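Local coordinates for protein chitinase A (Cycas revoluta, PDB 4MNK) that probably hydrolyses chitin as a class V plant enzyme of glycosyl hydrolase family 18, and holds N-acetylglucosamine oligomers in its cleft, at residues E120-Q125 against T173-Q178; F162-F167 against E222-A227. All blocks are in the same frame, centred on the assembly; numbering follows the deposited sequence.

Contact 1: E120-Q125 against T173-Q178; sequences EYPEPQ and TEYPVQ. With NAG (2-acetamido-2-deoxy-beta-D-glucopyranose), chain B.
Pro122 meets Tyr175 from the middle of a loop with two cis peptide bonds, before Tyr121 and before Pro124, and an inverse gamma turn centred on Pro122 itself. CG of Pro122 lies 4.0 Å from CE2 of Tyr175, the two side chains crossing at about a right angle. The same phenol points its OH at the edge of the Tyr121 ring, 3.8 Å from CD1. That hydroxyl is hydrogen-bonded to Tyr161 N, which ties Tyr175 to the end of strand 155-161.

Farther along, Thr173 does two jobs with one branched side chain. OG1, anti to its backbone N (chi1 -170°), donates to Gln125 OE1 at 2.8 Å; it approaches 46° above the carbonyl plane. CG2 packs 3.5 Å from Pro122 O and 3.8 Å from Glu123 CB. An alanine here would probably leave Gln125 OE1 without this donor and open a gap beside the Pro122 carbonyl and Glu123 CB.

At the other end of the loop, Glu120 CB stands 3.7 Å above the centre of the Tyr121 ring, while the extended side chain beyond it reaches the sugar. O1 of the N-acetylglucosamine lies 2.9 Å from Glu120 OE1 and 3.0 Å from Glu120 OE2; both bonds are weak, and one hydroxyl proton can serve only one of them. Asp118, close to Glu120 OE2, and Tyr192 also bind this sugar. The segment opens with the glutamate that ends the DxDxE signature of family 18 chitinases, just after the carboxyl end of TIM-barrel strand 114-119.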
ATOM      1  N   GLU A 120      -0.281  10.980   1.450  1.00  8.16           N
ATOM      2  CA  GLU A 120      -0.490  10.681   2.860  1.00  8.90           C
ATOM      3  C   GLU A 120      -0.271  11.934   3.714  1.00  9.24           C
ATOM      4  O   GLU A 120       0.854  12.201   4.128  1.00  9.61           O
ATOM      5  CB  GLU A 120       0.429   9.526   3.287  1.00  8.96           C
ATOM      6  CG  GLU A 120       0.164   8.236   2.503  1.00  9.40           C
ATOM      7  CD  GLU A 120       1.153   7.113   2.780  1.00 10.12           C
ATOM      8  OE1 GLU A 120       1.708   7.037   3.895  1.00 11.16           O
ATOM      9  OE2 GLU A 120       1.358   6.279   1.876  1.00  9.59           O
ATOM     10  N   TYR A 121      -1.323  12.710   3.995  1.00  9.33           N
ATOM     11  CA  TYR A 121      -2.719  12.427   3.636  1.00  9.47           C
ATOM     12  C   TYR A 121      -3.411  13.724   3.210  1.00  9.46           C
ATOM     13  O   TYR A 121      -2.934  14.813   3.548  1.00  9.71           O
ATOM     14  CB  TYR A 121      -3.468  11.831   4.837  1.00  9.81           C
ATOM     15  CG  TYR A 121      -2.843  10.567   5.368  1.00  9.98           C
ATOM     16  CD1 TYR A 121      -3.190   9.321   4.848  1.00 10.43           C
ATOM     17  CD2 TYR A 121      -1.886  10.619   6.379  1.00 10.45           C
ATOM     18  CE1 TYR A 121      -2.602   8.156   5.330  1.00 10.83           C
ATOM     19  CE2 TYR A 121      -1.291   9.469   6.863  1.00 11.23           C
ATOM     20  CZ  TYR A 121      -1.651   8.243   6.337  1.00 11.22           C
ATOM     21  OH  TYR A 121      -1.057   7.106   6.827  1.00 12.79           O
ATOM     22  N   PRO A 122      -4.537  13.620   2.472  1.00  9.39           N
ATOM     23  CA  PRO A 122      -5.308  14.809   2.095  1.00  9.51           C
ATOM     24  C   PRO A 122      -6.106  15.375   3.274  1.00  9.77           C
ATOM     25  O   PRO A 122      -7.338  15.292   3.307  1.00  9.89           O
ATOM     26  CB  PRO A 122      -6.229  14.295   0.986  1.00  9.42           C
ATOM     27  CG  PRO A 122      -6.380  12.838   1.271  1.00  9.17           C
ATOM     28  CD  PRO A 122      -5.063  12.399   1.831  1.00  9.46           C
ATOM     29  N   GLU A 123      -5.380  15.942   4.233  1.00 10.14           N
ATOM     30  CA  GLU A 123      -5.962  16.567   5.414  1.00 10.80           C
ATOM     31  C   GLU A 123      -5.102  17.780   5.777  1.00 10.88           C
ATOM     32  O   GLU A 123      -3.903  17.782   5.497  1.00 10.90           O
ATOM     33  CB  GLU A 123      -6.063  15.562   6.576  1.00 11.17           C
ATOM     34  CG  GLU A 123      -4.742  14.943   7.047  1.00 13.11           C
ATOM     35  CD  GLU A 123      -3.994  15.812   8.047  1.00 15.03           C
ATOM     36  OE1 GLU A 123      -4.623  16.694   8.670  1.00 15.54           O
ATOM     37  OE2 GLU A 123      -2.772  15.607   8.211  1.00 16.71           O
ATOM     38  N   PRO A 124      -5.700  18.817   6.399  1.00 10.95           N
ATOM     39  CA  PRO A 124      -7.094  18.971   6.836  1.00 10.93           C
ATOM     40  C   PRO A 124      -8.079  19.267   5.694  1.00 10.63           C
ATOM     41  O   PRO A 124      -7.780  18.984   4.531  1.00 10.36           O
ATOM     42  CB  PRO A 124      -7.017  20.138   7.827  1.00 11.21           C
ATOM     43  CG  PRO A 124      -5.866  20.934   7.367  1.00 11.57           C
ATOM     44  CD  PRO A 124      -4.866  19.953   6.835  1.00 11.21           C
ATOM     45  N   GLN A 125      -9.244  19.824   6.028  1.00 10.56           N
ATOM     46  CA  GLN A 125     -10.334  19.988   5.060  1.00 10.59           C
ATOM     47  C   GLN A 125      -9.917  20.674   3.755  1.00 10.09           C
ATOM     48  O   GLN A 125     -10.298  20.224   2.673  1.00 10.03           O
ATOM     49  CB  GLN A 125     -11.533  20.704   5.697  1.00 11.05           C
ATOM     50  CG  GLN A 125     -12.772  20.813   4.803  1.00 13.01           C
ATOM     51  CD  GLN A 125     -13.305  19.467   4.324  1.00 15.20           C
ATOM     52  OE1 GLN A 125     -13.300  18.478   5.060  1.00 16.60           O
ATOM     53  NE2 GLN A 125     -13.782  19.431   3.085  1.00 16.36           N
ATOM     54  N   THR A 173     -11.316  15.799   8.449  1.00 12.97           N
ATOM     55  CA  THR A 173     -11.922  15.556   7.144  1.00 12.06           C
ATOM     56  C   THR A 173     -12.163  14.051   6.989  1.00 11.27           C
ATOM     57  O   THR A 173     -11.899  13.275   7.913  1.00 10.92           O
ATOM     58  CB  THR A 173     -11.069  16.141   5.971  1.00 12.02           C
ATOM     59  OG1 THR A 173     -11.820  16.087   4.751  1.00 12.00           O
ATOM     60  CG2 THR A 173      -9.744  15.395   5.805  1.00 12.15           C
ATOM     61  N   GLU A 174     -12.683  13.647   5.835  1.00 10.81           N
ATOM     62  CA  GLU A 174     -12.936  12.239   5.558  1.00 10.44           C
ATOM     63  C   GLU A 174     -12.923  12.003   4.058  1.00  9.98           C
ATOM     64  O   GLU A 174     -13.127  12.934   3.280  1.00  9.98           O
ATOM     65  CB  GLU A 174     -14.271  11.791   6.166  1.00 10.80           C
ATOM     66  CG  GLU A 174     -15.506  12.474   5.597  1.00 12.09           C
ATOM     67  CD  GLU A 174     -16.743  12.184   6.418  1.00 13.83           C
ATOM     68  OE1 GLU A 174     -16.872  12.759   7.519  1.00 15.70           O
ATOM     69  OE2 GLU A 174     -17.581  11.381   5.960  1.00 15.01           O
ATOM     70  N   TYR A 175     -12.683  10.761   3.652  1.00  9.18           N
ATOM     71  CA  TYR A 175     -12.690  10.420   2.235  1.00  8.90           C
ATOM     72  C   TYR A 175     -14.111  10.464   1.684  1.00  8.88           C
ATOM     73  O   TYR A 175     -15.016   9.840   2.249  1.00  8.94           O
ATOM     74  CB  TYR A 175     -12.076   9.041   2.004  1.00  8.57           C
ATOM     75  CG  TYR A 175     -10.594   8.969   2.283  1.00  7.99           C
ATOM     76  CD1 TYR A 175     -10.120   8.458   3.489  1.00  7.87           C
ATOM     77  CD2 TYR A 175      -9.663   9.404   1.338  1.00  7.77           C
ATOM     78  CE1 TYR A 175      -8.754   8.386   3.756  1.00  7.37           C
ATOM     79  CE2 TYR A 175      -8.293   9.339   1.592  1.00  7.28           C
ATOM     80  CZ  TYR A 175      -7.845   8.824   2.804  1.00  7.20           C
ATOM     81  OH  TYR A 175      -6.494   8.742   3.069  1.00  7.17           O
ATOM     82  N   PRO A 176     -14.316  11.212   0.585  1.00  8.78           N
ATOM     83  CA  PRO A 176     -15.646  11.273  -0.025  1.00  8.73           C
ATOM     84  C   PRO A 176     -15.893  10.019  -0.867  1.00  8.69           C
ATOM     85  O   PRO A 176     -15.434   9.935  -2.008  1.00  8.73           O
ATOM     86  CB  PRO A 176     -15.578  12.539  -0.887  1.00  8.85           C
ATOM     87  CG  PRO A 176     -14.125  12.702  -1.222  1.00  8.92           C
ATOM     88  CD  PRO A 176     -13.343  12.094  -0.089  1.00  8.80           C
ATOM     89  N   VAL A 177     -16.606   9.050  -0.297  1.00  8.79           N
ATOM     90  CA  VAL A 177     -16.659   7.708  -0.892  1.00  9.09           C
ATOM     91  C   VAL A 177     -17.413   7.622  -2.218  1.00  8.81           C
ATOM     92  O   VAL A 177     -17.021   6.856  -3.093  1.00  8.64           O
ATOM     93  CB  VAL A 177     -17.154   6.612   0.100  1.00  9.37           C
ATOM     94  CG1 VAL A 177     -16.243   6.548   1.316  1.00  9.66           C
ATOM     95  CG2 VAL A 177     -18.604   6.837   0.514  1.00  9.89           C
ATOM     96  N   GLN A 178     -18.483   8.403  -2.365  1.00  8.61           N
ATOM     97  CA  GLN A 178     -19.245   8.415  -3.612  1.00  8.44           C
ATOM     98  C   GLN A 178     -18.405   9.018  -4.742  1.00  8.19           C
ATOM     99  O   GLN A 178     -18.363   8.481  -5.852  1.00  8.28           O
ATOM    100  CB  GLN A 178     -20.557   9.181  -3.433  1.00  8.30           C
ATOM    101  CG  GLN A 178     -21.489   9.106  -4.629  1.00  8.73           C
ATOM    102  CD  GLN A 178     -22.596  10.130  -4.548  1.00  8.78           C
ATOM    103  OE1 GLN A 178     -22.350  11.336  -4.601  1.00  8.93           O
ATOM    104  NE2 GLN A 178     -23.826   9.655  -4.410  1.00  9.65           N
TER
HETATM  105  C1  NAG B   1       2.924   3.295   3.605  1.00 17.47           C
HETATM  106  C2  NAG B   1       3.489   3.680   2.230  1.00 17.03           C
HETATM  107  C3  NAG B   1       4.821   2.979   1.952  1.00 17.19           C
HETATM  108  C4  NAG B   1       5.770   2.976   3.153  1.00 17.47           C
HETATM  109  C5  NAG B   1       5.017   2.561   4.422  1.00 18.03           C
HETATM  110  C6  NAG B   1       5.892   2.559   5.677  1.00 19.13           C
HETATM  111  C7  NAG B   1       1.965   2.227   0.891  1.00 15.59           C
HETATM  112  C8  NAG B   1       1.054   2.180  -0.301  1.00 15.10           C
HETATM  113  N2  NAG B   1       2.558   3.404   1.136  1.00 15.94           N
HETATM  114  O1  NAG B   1       1.830   4.127   3.916  1.00 17.89           O
HETATM  115  O3  NAG B   1       5.445   3.573   0.831  1.00 17.75           O
HETATM  116  O4  NAG B   1       6.814   2.064   2.888  1.00 16.78           O
HETATM  117  O5  NAG B   1       3.915   3.428   4.610  1.00 17.79           O
HETATM  118  O6  NAG B   1       6.389   3.853   5.938  1.00 20.32           O
HETATM  119  O7  NAG B   1       2.119   1.213   1.576  1.00 15.13           O

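Contact 2: F162-F167 against E222-A227; sequences FHQKLF and ESFLAA
His163 and Gln164 pack against Ser223 and Phe224 in a partly buried loop-to-helix contact on the TIM barrel of this family 18 enzyme. The loop leaves barrel strand 155-161, and the helix is 217-227, which precedes strand 234-247. Ser223 OG is the polar centre: it accepts the backbone N-H of Gln164 at 2.9 Å in a nearly straight bond (167°), and it is also hydrogen-bonded to Gly220 O inside its own helix. OG and CB of Ser223 both sit over one face of the His163 ring, with OG 3.4 Å above the plane over the ring centre and CB making a CH-pi contact 3.6 Å from the ring centroid. In the plane of that ring, His163 ND1 accepts Lys165 N at 3.0 Å, which helps fix the rotation of the ring; in a neutral ring the proton would probably be on NE2.

Phe224 lies under the Gln164 backbone. Gln164 CB makes a CH-pi contact over its face, 3.9 Å from the ring centroid and 15° off the normal, while Phe162 O comes to the ring edge near CE1. Beyond the loop, Phe224 also touches Val160 of strand 155-161 and Leu234 of strand 234-247. Phe162 belongs to a sugar pocket, where it meets Phe194 edge-to-face and touches an N-acetylglucosamine.

CG of Gln164, anti to its backbone N (chi1 -173°), leads the chain past Ala227 CB, which touches the amide carbon CD. The buried amide is held at both ends: NE2 bonds to Tyr175 O and Glu174 OE2, and a water donates to Gln164 OE1 at 2.8 Å and to Ser223 O at 2.7 Å.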
ATOM      1  N   PHE A 162      -6.262   3.624   6.666  1.00  6.63           N
ATOM      2  CA  PHE A 162      -7.024   2.426   7.029  1.00  6.90           C
ATOM      3  C   PHE A 162      -8.496   2.726   7.301  1.00  6.95           C
ATOM      4  O   PHE A 162      -9.348   1.848   7.157  1.00  7.13           O
ATOM      5  CB  PHE A 162      -6.383   1.701   8.224  1.00  7.19           C
ATOM      6  CG  PHE A 162      -6.892   2.148   9.571  1.00  7.36           C
ATOM      7  CD1 PHE A 162      -6.416   3.313  10.166  1.00  7.97           C
ATOM      8  CD2 PHE A 162      -7.838   1.386  10.253  1.00  8.01           C
ATOM      9  CE1 PHE A 162      -6.884   3.721  11.414  1.00  8.75           C
ATOM     10  CE2 PHE A 162      -8.311   1.786  11.498  1.00  8.70           C
ATOM     11  CZ  PHE A 162      -7.834   2.953  12.083  1.00  9.34           C
ATOM     12  N   HIS A 163      -8.771   3.974   7.680  1.00  7.37           N
ATOM     13  CA  HIS A 163     -10.092   4.415   8.114  1.00  7.74           C
ATOM     14  C   HIS A 163     -10.614   5.502   7.181  1.00  7.79           C
ATOM     15  O   HIS A 163      -9.837   6.276   6.615  1.00  7.73           O
ATOM     16  CB  HIS A 163      -9.987   4.964   9.537  1.00  8.12           C
ATOM     17  CG  HIS A 163     -11.278   4.960  10.295  1.00  9.10           C
ATOM     18  ND1 HIS A 163     -12.267   5.897  10.091  1.00  9.72           N
ATOM     19  CD2 HIS A 163     -11.724   4.149  11.283  1.00  9.87           C
ATOM     20  CE1 HIS A 163     -13.275   5.656  10.912  1.00  9.99           C
ATOM     21  NE2 HIS A 163     -12.970   4.600  11.646  1.00 10.40           N
ATOM     22  N   GLN A 164     -11.934   5.557   7.034  1.00  8.14           N
ATOM     23  CA  GLN A 164     -12.589   6.543   6.179  1.00  8.62           C
ATOM     24  C   GLN A 164     -12.484   7.966   6.740  1.00  8.85           C
ATOM     25  O   GLN A 164     -12.539   8.937   5.983  1.00  8.63           O
ATOM     26  CB  GLN A 164     -14.050   6.131   5.944  1.00  8.73           C
ATOM     27  CG  GLN A 164     -14.822   6.975   4.928  1.00  9.49           C
ATOM     28  CD  GLN A 164     -15.665   8.070   5.571  1.00 10.26           C
ATOM     29  OE1 GLN A 164     -16.000   8.006   6.758  1.00 11.17           O
ATOM     30  NE2 GLN A 164     -16.020   9.076   4.784  1.00 10.54           N
ATOM     31  N   LYS A 165     -12.316   8.078   8.057  1.00  9.46           N
ATOM     32  CA  LYS A 165     -12.183   9.371   8.725  1.00 10.23           C
ATOM     33  C   LYS A 165     -10.717   9.722   8.949  1.00 10.35           C
ATOM     34  O   LYS A 165      -9.924   8.885   9.388  1.00 10.42           O
ATOM     35  CB  LYS A 165     -12.905   9.368  10.079  1.00 10.73           C
ATOM     36  CG  LYS A 165     -14.371   8.963  10.042  1.00 12.37           C
ATOM     37  CD  LYS A 165     -15.274  10.091   9.575  1.00 14.24           C
ATOM     38  CE  LYS A 165     -16.735   9.669   9.630  1.00 15.52           C
ATOM     39  NZ  LYS A 165     -17.652  10.791   9.300  1.00 17.28           N
ATOM     40  N   LEU A 166     -10.365  10.965   8.640  1.00 10.55           N
ATOM     41  CA  LEU A 166      -9.047  11.496   8.954  1.00 11.10           C
ATOM     42  C   LEU A 166      -9.207  12.546  10.051  1.00 11.55           C
ATOM     43  O   LEU A 166      -9.553  13.686   9.755  1.00 11.40           O
ATOM     44  CB  LEU A 166      -8.402  12.121   7.708  1.00 11.12           C
ATOM     45  CG  LEU A 166      -8.127  11.214   6.503  1.00 10.93           C
ATOM     46  CD1 LEU A 166      -7.843  12.032   5.250  1.00 11.71           C
ATOM     47  CD2 LEU A 166      -6.971  10.265   6.792  1.00 11.36           C
ATOM     48  N   PHE A 167      -8.992  12.186  11.317  1.00 12.21           N
ATOM     49  CA  PHE A 167      -8.632  10.844  11.774  1.00 12.94           C
ATOM     50  C   PHE A 167      -9.705  10.383  12.785  1.00 13.64           C
ATOM     51  O   PHE A 167     -10.435  11.228  13.306  1.00 13.65           O
ATOM     52  CB  PHE A 167      -7.221  10.882  12.371  1.00 12.74           C
ATOM     53  CG  PHE A 167      -6.158  11.216  11.357  1.00 12.40           C
ATOM     54  CD1 PHE A 167      -5.810  12.541  11.100  1.00 12.09           C
ATOM     55  CD2 PHE A 167      -5.528  10.207  10.636  1.00 12.17           C
ATOM     56  CE1 PHE A 167      -4.841  12.854  10.146  1.00 12.22           C
ATOM     57  CE2 PHE A 167      -4.558  10.509   9.681  1.00 12.08           C
ATOM     58  CZ  PHE A 167      -4.213  11.837   9.439  1.00 12.00           C
ATOM     59  N   GLU A 222     -14.889  -1.545   7.860  1.00 11.09           N
ATOM     60  CA  GLU A 222     -16.259  -1.243   8.284  1.00 11.54           C
ATOM     61  C   GLU A 222     -16.604   0.231   8.040  1.00 11.33           C
ATOM     62  O   GLU A 222     -17.699   0.546   7.568  1.00 11.56           O
ATOM     63  CB  GLU A 222     -16.469  -1.587   9.768  1.00 11.99           C
ATOM     64  CG  GLU A 222     -16.479  -3.086  10.108  1.00 13.21           C
ATOM     65  CD  GLU A 222     -17.775  -3.790   9.738  1.00 14.56           C
ATOM     66  OE1 GLU A 222     -17.737  -5.010   9.461  1.00 15.48           O
ATOM     67  OE2 GLU A 222     -18.835  -3.133   9.725  1.00 15.58           O
ATOM     68  N   SER A 223     -15.663   1.125   8.343  1.00 10.74           N
ATOM     69  CA  SER A 223     -15.900   2.567   8.220  1.00 10.37           C
ATOM     70  C   SER A 223     -16.125   3.019   6.778  1.00 10.33           C
ATOM     71  O   SER A 223     -16.974   3.871   6.518  1.00 10.30           O
ATOM     72  CB  SER A 223     -14.782   3.379   8.887  1.00 10.07           C
ATOM     73  OG  SER A 223     -13.597   3.421   8.104  1.00  9.38           O
ATOM     74  N   PHE A 224     -15.367   2.450   5.844  1.00 10.34           N
ATOM     75  CA  PHE A 224     -15.563   2.751   4.427  1.00 10.53           C
ATOM     76  C   PHE A 224     -16.908   2.230   3.922  1.00 11.17           C
ATOM     77  O   PHE A 224     -17.615   2.926   3.193  1.00 11.28           O
ATOM     78  CB  PHE A 224     -14.423   2.181   3.581  1.00 10.16           C
ATOM     79  CG  PHE A 224     -13.167   3.006   3.621  1.00  9.07           C
ATOM     80  CD1 PHE A 224     -12.087   2.609   4.401  1.00  8.69           C
ATOM     81  CD2 PHE A 224     -13.062   4.179   2.877  1.00  8.53           C
ATOM     82  CE1 PHE A 224     -10.918   3.371   4.440  1.00  8.05           C
ATOM     83  CE2 PHE A 224     -11.899   4.950   2.910  1.00  8.34           C
ATOM     84  CZ  PHE A 224     -10.825   4.543   3.692  1.00  8.05           C
ATOM     85  N   LEU A 225     -17.255   1.011   4.327  1.00 11.76           N
ATOM     86  CA  LEU A 225     -18.516   0.394   3.922  1.00 12.43           C
ATOM     87  C   LEU A 225     -19.731   1.120   4.494  1.00 12.66           C
ATOM     88  O   LEU A 225     -20.731   1.302   3.797  1.00 12.75           O
ATOM     89  CB  LEU A 225     -18.534  -1.089   4.299  1.00 12.62           C
ATOM     90  CG  LEU A 225     -17.511  -1.942   3.539  1.00 13.18           C
ATOM     91  CD1 LEU A 225     -17.401  -3.325   4.147  1.00 13.73           C
ATOM     92  CD2 LEU A 225     -17.859  -2.030   2.065  1.00 13.81           C
ATOM     93  N   ALA A 226     -19.624   1.551   5.749  1.00 12.61           N
ATOM     94  CA  ALA A 226     -20.698   2.293   6.418  1.00 13.04           C
ATOM     95  C   ALA A 226     -20.928   3.662   5.781  1.00 13.19           C
ATOM     96  O   ALA A 226     -22.052   4.167   5.773  1.00 13.58           O
ATOM     97  CB  ALA A 226     -20.402   2.442   7.899  1.00 13.04           C
ATOM     98  N   ALA A 227     -19.859   4.257   5.253  1.00 13.19           N
ATOM     99  CA  ALA A 227     -19.945   5.538   4.555  1.00 13.11           C
ATOM    100  C   ALA A 227     -20.611   5.399   3.186  1.00 13.11           C
ATOM    101  O   ALA A 227     -21.092   6.384   2.624  1.00 13.23           O
ATOM    102  CB  ALA A 227     -18.564   6.165   4.418  1.00 13.18           C
TER
HETATM  103  O   HOH W   1     -17.458   5.997   8.062  1.00 17.00           O

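Contacts 1 and 2 have centres 10 Å apart and alternate along the chain; 162-167 and 173-178, each bound to a different partner, meet through the antiparallel strands 165-166 and 173-174. Lys165 NZ forms a salt bridge with Glu174 OE1 at 2.8 Å. Beyond the strands, Val177 CG2 packs 3.3 Å from Ala227 O, bringing helices 177-183 and 217-227 together. The two contacts also serve two sugar sites: contact 1 carries Glu120 of one pocket, contact 2 carries Phe162 of the other, and Tyr161 of that second pocket borders both contacts.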